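Local coordinates for protein pyrrolysyl-tRNA synthetase (Desulfitobacterium hafniense, PDB 3DSQ) that probably joins pyrrolysine to its cognate tRNA at the expense of ATP, as a homodimeric class II aminoacyl-tRNA synthetase, at residues Y19-L22 against K23-A27; G48-H51 against Q52-Q56; R140-E143 against R144-K148; F239-K243 against W244-D248. All coordinates share one frame; numbering follows the deposited sequence.

Contact 1: residues Y19-L22 against K23-A27; sequences YQRL and KELNA
Arg21 meets Glu24 and Leu25 at the C-terminal end of helix 16-24, just where a Schellman motif ends that helix. The arginine starts with CG anti to its backbone N (chi1 179°) and then bends at chi2 (50°), which lays its guanidinium over Leu25. The leucine approaches one face: CD2 stands 4.1 Å above the plane, over its centre at CZ, and CD1 lies 3.7 Å from NE. Glu24 comes from another direction, its side chain crossing that of Arg21 at about a right angle. Its OE1 reaches the guanidinium edge in plane, 3.4 Å from NH1, a salt bridge with a weak hydrogen bond. With the carboxylate and guanidinium planes 67° apart, the approach is by one oxygen and not a paired, coplanar one. Stronger holds come from outside, where Glu50 of helix 39-68 forms a salt bridge with NE and Asn286 accepts from NH1. Were a leucine to stand at Arg21, Glu50 would probably be left without its charged mate and Glu24 without its local one. Further round the helix, Tyr19 and Lys23 run alongside and point the same way, with OH of Tyr19 4.0 Å from CE of Lys23. The helix end itself is a textbook case. Asn26, with positive phi, is the C-prime residue, its OD1 accepting from the backbone N of Gln268; Asn26 N bonds to Lys23 O (2.9 Å), and Ala27 N to Leu22 O (2.8 Å). That reversal sets Ala27 CB against Leu22 CB at 3.8 Å.

Contact 2: residues G48-H51 against Q52-Q56; sequences GIEH and QLMSQ
Glu50 holds CG anti to its backbone N (chi1 175°), whereas Met54, one turn further on, holds CG anti to its carbonyl carbon (chi1 -68°). This combination brings the two side chains alongside, pointing the same way. The thioether does the touching: Met54 SD lies 3.6 Å from Glu50 CG and 3.8 Å from Glu50 CD, so it rests against the aliphatic stem and the carboxylate carbon. The charged end of Glu50 is engaged by Arg21 of helix 16-24, so one side chain serves both as a packing surface and as an ionic partner. With an alanine at Glu50, Arg21 is likely to lose its carboxylate mate, and the sulfur of Met54 the stem it leans on. A second pair, Ile49 and Leu53, repeats the one-turn spacing, again side by side. Here the gamma branch of the isoleucine meets a delta methyl, Ile49 CG2 to Leu53 CD1 at 4.0 Å, and Leu53 CG sits 3.3 Å from Ile49 O. Regular backbone bonds fix the spacing of both pairs, Leu53 N to Ile49 O at 3.0 Å and Met54 N to Glu50 O at 2.8 Å. Ile49 and Leu53 both pack on Leu22, and Leu53 also on Leu25 and Ala27. One face carrying Ile49 and Leu53 toward helix 16-24, while His51 and Gln52 are exposed, is the pattern of an amphipathic alpha-helix, seen in this part of helix 39-68.

Contact 3: residues R140-E143 against R144-K148; sequences RELE and RLWDK
Leu142 and Trp146 form the tight part of this helix-end contact, lying side by side and pointing the same way. The leucine comes over the indole: its CD2 stands 4.0 Å from the centroid of the six-membered ring of Trp146 and only 3° off the normal, a well-centred CH-pi contact. The other methyl, CD1, reaches CZ3 of Trp146 at 3.7 Å. The backbone turn is held by Leu142 O, which accepts two bonds: Trp146 N at 2.7 Å, nearly along the C=O axis, and Leu145 N at 2.9 Å from above the carbonyl plane. Ile150 and Ile152 cover Leu142 from strand 150-159, and the second subunit contributes Leu280 against Leu142 and Arg65 in a cation-pi contact with Trp146.

The other side is polar and looser. Glu141 curls back (chi1 -60°, chi2 -66°) to meet the exposed Arg144 at the edge of its guanidinium in a salt bridge from OE2 to NH2. The modelled separation is unusually short and its exact value doubtful. Arg140 O lies over a face of that guanidinium, 3.1 Å from Arg144 NE, without the angle for a hydrogen bond. Arg140 itself runs alongside Arg144, but its guanidinium is paired with Glu245. The chemistry thus differs across the turn: apolar and pi contacts bury Leu142 and Trp146 against the second subunit, while the Glu141-Arg144 ion pair lies on the more exposed side, where Glu141 also meets Leu285 of the second subunit.

Contact 4: residues F239-K243 against W244-D248; sequences FLDEK and WEIFD
Asp241 O receives the backbone N of Ile246 at 2.9 Å, an almost straight bond (170°) that closes the chain reversal from Asp241 to Ile246. Residues 239-243 have helical backbone angles but lack regular helical bonds. Glu242 to Glu245 then make a type I beta turn, whose bond from Glu245 N to Glu242 O is weak at 3.4 Å. Glu245, with positive phi (58°), sends the chain back toward Asp241.

Among the side chains, Asp241 is central and buried. Its CG stands anti to the carbonyl carbon (chi1 -74°), which keeps the carboxylate away from the carbonyl that binds Ile246. Its CB packs against Ile246 CB at 4.1 Å, and OD2 accepts from a water at 2.5 Å. The same water donates to Asp248 O at 2.7 Å, so it spans the base of the loop. Further bonds reach the carboxylate: His238 N at OD2, and Tyr136 OH and Trp250 NE1 at OD1. Trp244 turns an edge inward, its CD1 3.7 Å from Leu240 O and near the ring plane, while NE1 bonds to Lys105 O. The indole also stacks with Tyr136 of helix 132-142. Nearer solvent the fit is slacker: Glu242 and Phe247 lie side by side, OE1 4.1 Å from CZ.

The two segments belong to the long connection of a beta-hairpin between strands 228-236 and 250-256, neighbours in the antiparallel part of the large sheet, consistent with the catalytic core of class II synthetases.

Overall arrangement
The four contacts form two clusters at opposite sides of the chain's centre. Contacts 1 and 2 come first in sequence, on helices 16-24 and 39-68. Their centres are about 10 Å apart, and side chains of one helix rest on the other. Contacts 3 and 4 follow, with centres about 14 Å apart, within the class II synthetase core. One lies where the chain leaves helix 132-142 for strand 150-159, the other links two strands of the same large sheet, and Arg140 to Glu245 joins them. Within one chain the clusters' centres lie about 46 to 55 Å apart without touching, but helix 39-68 of the second subunit reaches contact 3, so this helix serves both the packing at contact 2 and the dimer.

Contact 1: residues Y19-L22 against K23-A27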
loop_
_atom_site.group_PDB
_atom_site.type_symbol
_atom_site.label_atom_id
_atom_site.label_comp_id
_atom_site.label_asym_id
_atom_site.label_seq_id
_atom_site.Cartn_x
_atom_site.Cartn_y
_atom_site.Cartn_z
ATOM N N TYR B 19 -12.913 -28.356 -8.952
ATOM C CA TYR B 19 -13.227 -27.784 -7.653
ATOM C C TYR B 19 -12.507 -26.438 -7.476
ATOM O O TYR B 19 -13.112 -25.445 -7.055
ATOM C CB TYR B 19 -12.800 -28.760 -6.562
ATOM C CG TYR B 19 -13.135 -28.334 -5.154
ATOM C CD1 TYR B 19 -14.389 -28.604 -4.596
ATOM C CD2 TYR B 19 -12.192 -27.668 -4.369
ATOM C CE1 TYR B 19 -14.694 -28.222 -3.282
ATOM C CE2 TYR B 19 -12.484 -27.281 -3.060
ATOM C CZ TYR B 19 -13.731 -27.563 -2.524
ATOM O OH TYR B 19 -14.001 -27.204 -1.222
ATOM N N GLN B 20 -11.216 -26.405 -7.803
ATOM C CA GLN B 20 -10.432 -25.182 -7.674
ATOM C C GLN B 20 -10.958 -24.072 -8.585
ATOM O O GLN B 20 -10.985 -22.905 -8.203
ATOM C CB GLN B 20 -8.958 -25.434 -8.017
ATOM C CG GLN B 20 -8.102 -24.179 -7.871
ATOM C CD GLN B 20 -6.668 -24.350 -8.365
ATOM O OE1 GLN B 20 -6.418 -24.524 -9.565
ATOM N NE2 GLN B 20 -5.719 -24.293 -7.437
ATOM N N ARG B 21 -11.338 -24.444 -9.800
ATOM C CA ARG B 21 -11.865 -23.497 -10.770
ATOM C C ARG B 21 -13.170 -22.873 -10.244
ATOM O O ARG B 21 -13.349 -21.658 -10.265
ATOM C CB ARG B 21 -12.100 -24.219 -12.106
ATOM C CG ARG B 21 -12.686 -23.356 -13.224
ATOM C CD ARG B 21 -11.929 -22.055 -13.402
ATOM N NE ARG B 21 -12.335 -21.342 -14.610
ATOM C CZ ARG B 21 -11.882 -20.143 -14.962
ATOM N NH1 ARG B 21 -11.005 -19.506 -14.197
ATOM N NH2 ARG B 21 -12.298 -19.585 -16.089
ATOM N N LEU B 22 -14.067 -23.716 -9.755
ATOM C CA LEU B 22 -15.333 -23.248 -9.220
ATOM C C LEU B 22 -15.100 -22.336 -8.023
ATOM O O LEU B 22 -15.865 -21.392 -7.791
ATOM C CB LEU B 22 -16.210 -24.440 -8.824
ATOM C CG LEU B 22 -16.625 -25.340 -9.999
ATOM C CD1 LEU B 22 -17.473 -26.487 -9.481
ATOM C CD2 LEU B 22 -17.403 -24.535 -11.051
ATOM N N LYS B 23 -14.036 -22.606 -7.268
ATOM C CA LYS B 23 -13.727 -21.781 -6.105
ATOM C C LYS B 23 -13.224 -20.411 -6.534
ATOM O O LYS B 23 -13.615 -19.401 -5.959
ATOM C CB LYS B 23 -12.684 -22.456 -5.207
ATOM C CG LYS B 23 -13.218 -22.863 -3.844
ATOM C CD LYS B 23 -12.098 -23.014 -2.812
ATOM C CE LYS B 23 -12.660 -23.390 -1.444
ATOM N NZ LYS B 23 -11.595 -23.448 -0.392
ATOM N N GLU B 24 -12.360 -20.375 -7.544
ATOM C CA GLU B 24 -11.826 -19.110 -8.047
ATOM C C GLU B 24 -12.959 -18.237 -8.581
ATOM O O GLU B 24 -12.863 -17.002 -8.577
ATOM C CB GLU B 24 -10.865 -19.328 -9.208
ATOM C CG GLU B 24 -9.745 -20.317 -8.983
ATOM C CD GLU B 24 -8.838 -20.387 -10.195
ATOM O OE1 GLU B 24 -9.362 -20.396 -11.330
ATOM O OE2 GLU B 24 -7.608 -20.436 -10.014
ATOM N N LEU B 25 -13.995 -18.895 -9.091
ATOM C CA LEU B 25 -15.154 -18.211 -9.644
ATOM C C LEU B 25 -16.198 -17.952 -8.566
ATOM O O LEU B 25 -17.326 -17.560 -8.861
ATOM C CB LEU B 25 -15.767 -19.048 -10.770
ATOM C CG LEU B 25 -14.821 -19.310 -11.938
ATOM C CD1 LEU B 25 -15.463 -20.219 -12.988
ATOM C CD2 LEU B 25 -14.435 -17.979 -12.534
ATOM N N ASN B 26 -15.813 -18.180 -7.314
ATOM C CA ASN B 26 -16.699 -17.970 -6.179
ATOM C C ASN B 26 -18.019 -18.732 -6.222
ATOM O O ASN B 26 -19.088 -18.166 -5.967
ATOM C CB ASN B 26 -16.971 -16.468 -5.985
ATOM C CG ASN B 26 -15.743 -15.718 -5.490
ATOM O OD1 ASN B 26 -15.034 -16.189 -4.594
ATOM N ND2 ASN B 26 -15.488 -14.550 -6.062
ATOM N N ALA B 27 -17.945 -20.024 -6.532
ATOM C CA ALA B 27 -19.135 -20.855 -6.566
ATOM C C ALA B 27 -19.612 -21.010 -5.122
ATOM O O ALA B 27 -18.874 -20.717 -4.180
ATOM C CB ALA B 27 -18.806 -22.218 -7.161
#

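Contact 2: residues G48-H51 against Q52-Q56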
loop_
_atom_site.group_PDB
_atom_site.type_symbol
_atom_site.label_atom_id
_atom_site.label_comp_id
_atom_site.label_asym_id
_atom_site.label_seq_id
_atom_site.Cartn_x
_atom_site.Cartn_y
_atom_site.Cartn_z
ATOM N N GLY B 48 -21.433 -26.090 -17.451
ATOM C CA GLY B 48 -22.586 -25.214 -17.327
ATOM C C GLY B 48 -22.484 -24.255 -16.158
ATOM O O GLY B 48 -22.793 -23.069 -16.295
ATOM N N ILE B 49 -22.053 -24.764 -15.006
ATOM C CA ILE B 49 -21.904 -23.926 -13.823
ATOM C C ILE B 49 -20.776 -22.917 -14.032
ATOM O O ILE B 49 -20.929 -21.732 -13.730
ATOM C CB ILE B 49 -21.620 -24.779 -12.568
ATOM C CG1 ILE B 49 -22.844 -25.649 -12.256
ATOM C CG2 ILE B 49 -21.264 -23.880 -11.385
ATOM C CD1 ILE B 49 -22.640 -26.594 -11.089
ATOM N N GLU B 50 -19.643 -23.379 -14.552
ATOM C CA GLU B 50 -18.531 -22.470 -14.795
ATOM C C GLU B 50 -19.022 -21.321 -15.675
ATOM O O GLU B 50 -18.803 -20.149 -15.369
ATOM C CB GLU B 50 -17.386 -23.193 -15.502
ATOM C CG GLU B 50 -16.247 -22.264 -15.893
ATOM C CD GLU B 50 -15.203 -22.946 -16.763
ATOM O OE1 GLU B 50 -15.602 -23.629 -17.726
ATOM O OE2 GLU B 50 -13.994 -22.785 -16.493
ATOM N N HIS B 51 -19.689 -21.679 -16.766
ATOM C CA HIS B 51 -20.222 -20.716 -17.722
ATOM C C HIS B 51 -21.008 -19.594 -17.051
ATOM O O HIS B 51 -20.816 -18.426 -17.366
ATOM C CB HIS B 51 -21.130 -21.423 -18.730
ATOM C CG HIS B 51 -21.699 -20.507 -19.765
ATOM N ND1 HIS B 51 -20.947 -20.006 -20.809
ATOM C CD2 HIS B 51 -22.933 -19.964 -19.895
ATOM C CE1 HIS B 51 -21.694 -19.194 -21.535
ATOM N NE2 HIS B 51 -22.902 -19.150 -21.003
ATOM N N GLN B 52 -21.903 -19.965 -16.141
ATOM C CA GLN B 52 -22.720 -19.009 -15.405
ATOM C C GLN B 52 -21.862 -18.167 -14.461
ATOM O O GLN B 52 -22.110 -16.972 -14.285
ATOM C CB GLN B 52 -23.790 -19.748 -14.596
ATOM C CG GLN B 52 -24.591 -18.857 -13.637
ATOM C CD GLN B 52 -25.445 -17.821 -14.357
ATOM O OE1 GLN B 52 -26.302 -18.167 -15.171
ATOM N NE2 GLN B 52 -25.215 -16.544 -14.057
ATOM N N LEU B 53 -20.856 -18.785 -13.843
ATOM C CA LEU B 53 -19.997 -18.038 -12.926
ATOM C C LEU B 53 -19.139 -17.041 -13.692
ATOM O O LEU B 53 -18.921 -15.917 -13.239
ATOM C CB LEU B 53 -19.108 -18.988 -12.110
ATOM C CG LEU B 53 -19.863 -19.949 -11.183
ATOM C CD1 LEU B 53 -18.877 -20.858 -10.436
ATOM C CD2 LEU B 53 -20.708 -19.145 -10.208
ATOM N N MET B 54 -18.656 -17.442 -14.858
ATOM C CA MET B 54 -17.836 -16.532 -15.643
ATOM C C MET B 54 -18.681 -15.335 -16.059
ATOM O O MET B 54 -18.218 -14.191 -16.027
ATOM C CB MET B 54 -17.258 -17.250 -16.862
ATOM C CG MET B 54 -16.221 -18.310 -16.474
ATOM S SD MET B 54 -15.616 -19.286 -17.856
ATOM C CE MET B 54 -14.149 -18.495 -18.216
ATOM N N SER B 55 -19.932 -15.606 -16.419
ATOM C CA SER B 55 -20.857 -14.557 -16.831
ATOM C C SER B 55 -21.048 -13.577 -15.682
ATOM O O SER B 55 -20.939 -12.369 -15.865
ATOM C CB SER B 55 -22.207 -15.169 -17.230
ATOM O OG SER B 55 -23.143 -14.155 -17.558
ATOM N N GLN B 56 -21.336 -14.098 -14.496
ATOM C CA GLN B 56 -21.519 -13.249 -13.324
ATOM C C GLN B 56 -20.266 -12.416 -13.060
ATOM O O GLN B 56 -20.353 -11.230 -12.746
ATOM C CB GLN B 56 -21.849 -14.107 -12.102
ATOM C CG GLN B 56 -23.291 -14.591 -12.077
ATOM C CD GLN B 56 -23.540 -15.650 -11.023
ATOM O OE1 GLN B 56 -22.976 -15.604 -9.926
ATOM N NE2 GLN B 56 -24.403 -16.611 -11.346
#

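Contact 3: residues R140-E143 against R144-K148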
loop_
_atom_site.group_PDB
_atom_site.type_symbol
_atom_site.label_atom_id
_atom_site.label_comp_id
_atom_site.label_asym_id
_atom_site.label_seq_id
_atom_site.Cartn_x
_atom_site.Cartn_y
_atom_site.Cartn_z
ATOM N N ARG B 140 6.157 6.393 21.173
ATOM C CA ARG B 140 7.250 6.958 21.951
ATOM C C ARG B 140 7.624 8.361 21.510
ATOM O O ARG B 140 8.000 9.181 22.337
ATOM C CB ARG B 140 8.493 6.061 21.873
ATOM C CG ARG B 140 9.642 6.593 22.718
ATOM C CD ARG B 140 10.991 6.001 22.336
ATOM N NE ARG B 140 11.047 4.557 22.539
ATOM C CZ ARG B 140 12.170 3.845 22.542
ATOM N NH1 ARG B 140 13.341 4.441 22.353
ATOM N NH2 ARG B 140 12.124 2.532 22.731
ATOM N N GLU B 141 7.539 8.638 20.210
ATOM C CA GLU B 141 7.887 9.964 19.694
ATOM C C GLU B 141 6.750 10.967 19.907
ATOM O O GLU B 141 6.967 12.072 20.404
ATOM C CB GLU B 141 8.207 9.898 18.195
ATOM C CG GLU B 141 9.371 8.994 17.805
ATOM C CD GLU B 141 10.703 9.483 18.339
ATOM O OE1 GLU B 141 11.069 10.651 18.079
ATOM O OE2 GLU B 141 11.390 8.693 19.020
ATOM N N LEU B 142 5.539 10.577 19.525
ATOM C CA LEU B 142 4.384 11.454 19.650
ATOM C C LEU B 142 4.004 11.810 21.087
ATOM O O LEU B 142 3.551 12.927 21.348
ATOM C CB LEU B 142 3.187 10.836 18.915
ATOM C CG LEU B 142 3.371 10.769 17.391
ATOM C CD1 LEU B 142 2.135 10.180 16.736
ATOM C CD2 LEU B 142 3.651 12.172 16.844
ATOM N N GLU B 143 4.195 10.872 22.014
ATOM C CA GLU B 143 3.870 11.113 23.419
ATOM C C GLU B 143 4.681 12.274 23.999
ATOM O O GLU B 143 4.276 12.894 24.982
ATOM C CB GLU B 143 4.096 9.843 24.246
ATOM C CG GLU B 143 5.494 9.238 24.116
ATOM C CD GLU B 143 5.619 7.889 24.819
ATOM O OE1 GLU B 143 4.735 7.031 24.617
ATOM O OE2 GLU B 143 6.604 7.681 25.562
ATOM N N ARG B 144 5.816 12.572 23.369
ATOM C CA ARG B 144 6.691 13.662 23.793
ATOM C C ARG B 144 6.275 15.018 23.228
ATOM O O ARG B 144 6.788 16.053 23.655
ATOM C CB ARG B 144 8.132 13.383 23.351
ATOM C CG ARG B 144 8.967 12.613 24.352
ATOM C CD ARG B 144 10.339 12.265 23.777
ATOM N NE ARG B 144 10.220 11.392 22.613
ATOM C CZ ARG B 144 11.065 10.407 22.319
ATOM N NH1 ARG B 144 12.108 10.155 23.103
ATOM N NH2 ARG B 144 10.857 9.657 21.244
ATOM N N LEU B 145 5.354 15.010 22.268
ATOM C CA LEU B 145 4.906 16.243 21.632
ATOM C C LEU B 145 3.408 16.478 21.772
ATOM O O LEU B 145 2.934 17.612 21.672
ATOM C CB LEU B 145 5.244 16.208 20.139
ATOM C CG LEU B 145 6.688 15.972 19.703
ATOM C CD1 LEU B 145 6.717 15.664 18.216
ATOM C CD2 LEU B 145 7.533 17.195 20.028
ATOM N N TRP B 146 2.666 15.401 21.980
ATOM C CA TRP B 146 1.223 15.494 22.096
ATOM C C TRP B 146 0.688 15.044 23.449
ATOM O O TRP B 146 1.316 14.248 24.149
ATOM C CB TRP B 146 0.552 14.653 21.005
ATOM C CG TRP B 146 0.790 15.132 19.605
ATOM C CD1 TRP B 146 1.362 16.308 19.221
ATOM C CD2 TRP B 146 0.417 14.455 18.400
ATOM N NE1 TRP B 146 1.370 16.409 17.854
ATOM C CE2 TRP B 146 0.794 15.283 17.323
ATOM C CE3 TRP B 146 -0.204 13.229 18.126
ATOM C CZ2 TRP B 146 0.573 14.925 15.989
ATOM C CZ3 TRP B 146 -0.426 12.872 16.802
ATOM C CH2 TRP B 146 -0.037 13.717 15.751
ATOM N N ASP B 147 -0.489 15.563 23.793
ATOM C CA ASP B 147 -1.159 15.225 25.040
ATOM C C ASP B 147 -1.963 13.957 24.857
ATOM O O ASP B 147 -2.595 13.764 23.821
ATOM C CB ASP B 147 -2.118 16.340 25.471
ATOM C CG ASP B 147 -1.401 17.531 26.046
ATOM O OD1 ASP B 147 -0.445 17.325 26.821
ATOM O OD2 ASP B 147 -1.800 18.673 25.734
ATOM N N LYS B 148 -1.942 13.097 25.867
ATOM C CA LYS B 148 -2.698 11.855 25.819
ATOM C C LYS B 148 -4.170 12.180 26.061
ATOM O O LYS B 148 -4.488 13.192 26.679
ATOM C CB LYS B 148 -2.166 10.884 26.874
ATOM C CG LYS B 148 -0.741 10.405 26.563
ATOM C CD LYS B 148 -0.222 9.398 27.581
ATOM C CE LYS B 148 0.022 10.048 28.938
ATOM N NZ LYS B 148 1.080 11.105 28.884
#

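Contact 4: residues F239-K243 against W244-D248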
loop_
_atom_site.group_PDB
_atom_site.type_symbol
_atom_site.label_atom_id
_atom_site.label_comp_id
_atom_site.label_asym_id
_atom_site.label_seq_id
_atom_site.Cartn_x
_atom_site.Cartn_y
_atom_site.Cartn_z
ATOM N N PHE B 239 3.296 -6.830 28.560
ATOM C CA PHE B 239 4.617 -7.377 28.853
ATOM C C PHE B 239 5.722 -6.750 28.009
ATOM O O PHE B 239 6.837 -6.553 28.487
ATOM C CB PHE B 239 4.592 -8.890 28.635
ATOM C CG PHE B 239 5.951 -9.542 28.667
ATOM C CD1 PHE B 239 6.841 -9.291 29.712
ATOM C CD2 PHE B 239 6.325 -10.441 27.670
ATOM C CE1 PHE B 239 8.083 -9.929 29.763
ATOM C CE2 PHE B 239 7.566 -11.086 27.713
ATOM C CZ PHE B 239 8.444 -10.830 28.763
ATOM N N LEU B 240 5.409 -6.434 26.755
ATOM C CA LEU B 240 6.391 -5.837 25.853
ATOM C C LEU B 240 6.628 -4.340 26.090
ATOM O O LEU B 240 7.655 -3.809 25.681
ATOM C CB LEU B 240 5.962 -6.045 24.396
ATOM C CG LEU B 240 5.776 -7.475 23.888
ATOM C CD1 LEU B 240 5.202 -7.431 22.479
ATOM C CD2 LEU B 240 7.107 -8.225 23.918
ATOM N N ASP B 241 5.685 -3.667 26.741
ATOM C CA ASP B 241 5.810 -2.229 26.995
ATOM C C ASP B 241 7.179 -1.791 27.520
ATOM O O ASP B 241 7.613 -0.659 27.275
ATOM C CB ASP B 241 4.725 -1.771 27.974
ATOM C CG ASP B 241 3.350 -1.689 27.334
ATOM O OD1 ASP B 241 3.199 -2.113 26.169
ATOM O OD2 ASP B 241 2.419 -1.201 28.006
ATOM N N GLU B 242 7.848 -2.692 28.236
ATOM C CA GLU B 242 9.168 -2.429 28.820
ATOM C C GLU B 242 10.253 -2.181 27.773
ATOM O O GLU B 242 11.044 -1.250 27.899
ATOM C CB GLU B 242 9.578 -3.607 29.718
ATOM C CG GLU B 242 11.050 -3.647 30.129
ATOM C CD GLU B 242 11.444 -2.529 31.085
ATOM O OE1 GLU B 242 10.837 -2.423 32.173
ATOM O OE2 GLU B 242 12.370 -1.758 30.752
ATOM N N LYS B 243 10.286 -3.011 26.738
ATOM C CA LYS B 243 11.297 -2.874 25.694
ATOM C C LYS B 243 11.095 -1.677 24.767
ATOM O O LYS B 243 12.046 -1.202 24.150
ATOM C CB LYS B 243 11.374 -4.165 24.876
ATOM C CG LYS B 243 11.828 -5.367 25.694
ATOM C CD LYS B 243 11.891 -6.631 24.856
ATOM C CE LYS B 243 12.336 -7.822 25.694
ATOM N NZ LYS B 243 12.463 -9.061 24.872
ATOM N N TRP B 244 9.866 -1.181 24.678
ATOM C CA TRP B 244 9.580 -0.040 23.813
ATOM C C TRP B 244 9.474 1.270 24.575
ATOM O O TRP B 244 9.095 2.295 24.005
ATOM C CB TRP B 244 8.289 -0.281 23.016
ATOM C CG TRP B 244 8.414 -1.392 22.023
ATOM C CD1 TRP B 244 8.037 -2.694 22.191
ATOM C CD2 TRP B 244 9.032 -1.316 20.731
ATOM N NE1 TRP B 244 8.386 -3.436 21.086
ATOM C CE2 TRP B 244 9.000 -2.614 20.175
ATOM C CE3 TRP B 244 9.611 -0.276 19.990
ATOM C CZ2 TRP B 244 9.528 -2.902 18.911
ATOM C CZ3 TRP B 244 10.137 -0.563 18.731
ATOM C CH2 TRP B 244 10.090 -1.864 18.206
ATOM N N GLU B 245 9.813 1.233 25.859
ATOM C CA GLU B 245 9.757 2.412 26.719
ATOM C C GLU B 245 8.361 3.027 26.787
ATOM O O GLU B 245 8.196 4.244 26.695
ATOM C CB GLU B 245 10.765 3.466 26.253
ATOM C CG GLU B 245 12.209 2.965 26.240
ATOM C CD GLU B 245 13.221 4.079 26.010
ATOM O OE1 GLU B 245 13.117 4.782 24.979
ATOM O OE2 GLU B 245 14.120 4.249 26.864
ATOM N N ILE B 246 7.357 2.175 26.954
ATOM C CA ILE B 246 5.983 2.639 27.054
ATOM C C ILE B 246 5.497 2.383 28.481
ATOM O O ILE B 246 5.765 1.326 29.050
ATOM C CB ILE B 246 5.057 1.881 26.068
ATOM C CG1 ILE B 246 5.549 2.066 24.627
ATOM C CG2 ILE B 246 3.628 2.379 26.215
ATOM C CD1 ILE B 246 5.555 3.509 24.137
ATOM N N PHE B 247 4.800 3.351 29.067
ATOM C CA PHE B 247 4.285 3.169 30.417
ATOM C C PHE B 247 2.918 3.788 30.671
ATOM O O PHE B 247 2.568 4.119 31.804
ATOM C CB PHE B 247 5.299 3.662 31.454
ATOM C CG PHE B 247 6.320 2.621 31.828
ATOM C CD1 PHE B 247 5.921 1.320 32.141
ATOM C CD2 PHE B 247 7.674 2.934 31.885
ATOM C CE1 PHE B 247 6.856 0.343 32.506
ATOM C CE2 PHE B 247 8.623 1.959 32.251
ATOM C CZ PHE B 247 8.210 0.663 32.560
ATOM N N ASP B 248 2.148 3.940 29.601
ATOM C CA ASP B 248 0.797 4.465 29.696
ATOM C C ASP B 248 -0.127 3.348 29.236
ATOM O O ASP B 248 0.272 2.486 28.446
ATOM C CB ASP B 248 0.608 5.682 28.785
ATOM C CG ASP B 248 1.444 6.870 29.215
ATOM O OD1 ASP B 248 1.377 7.246 30.399
ATOM O OD2 ASP B 248 2.160 7.436 28.367
HETATM O O HOH W 1 2.313 0.927 29.283
#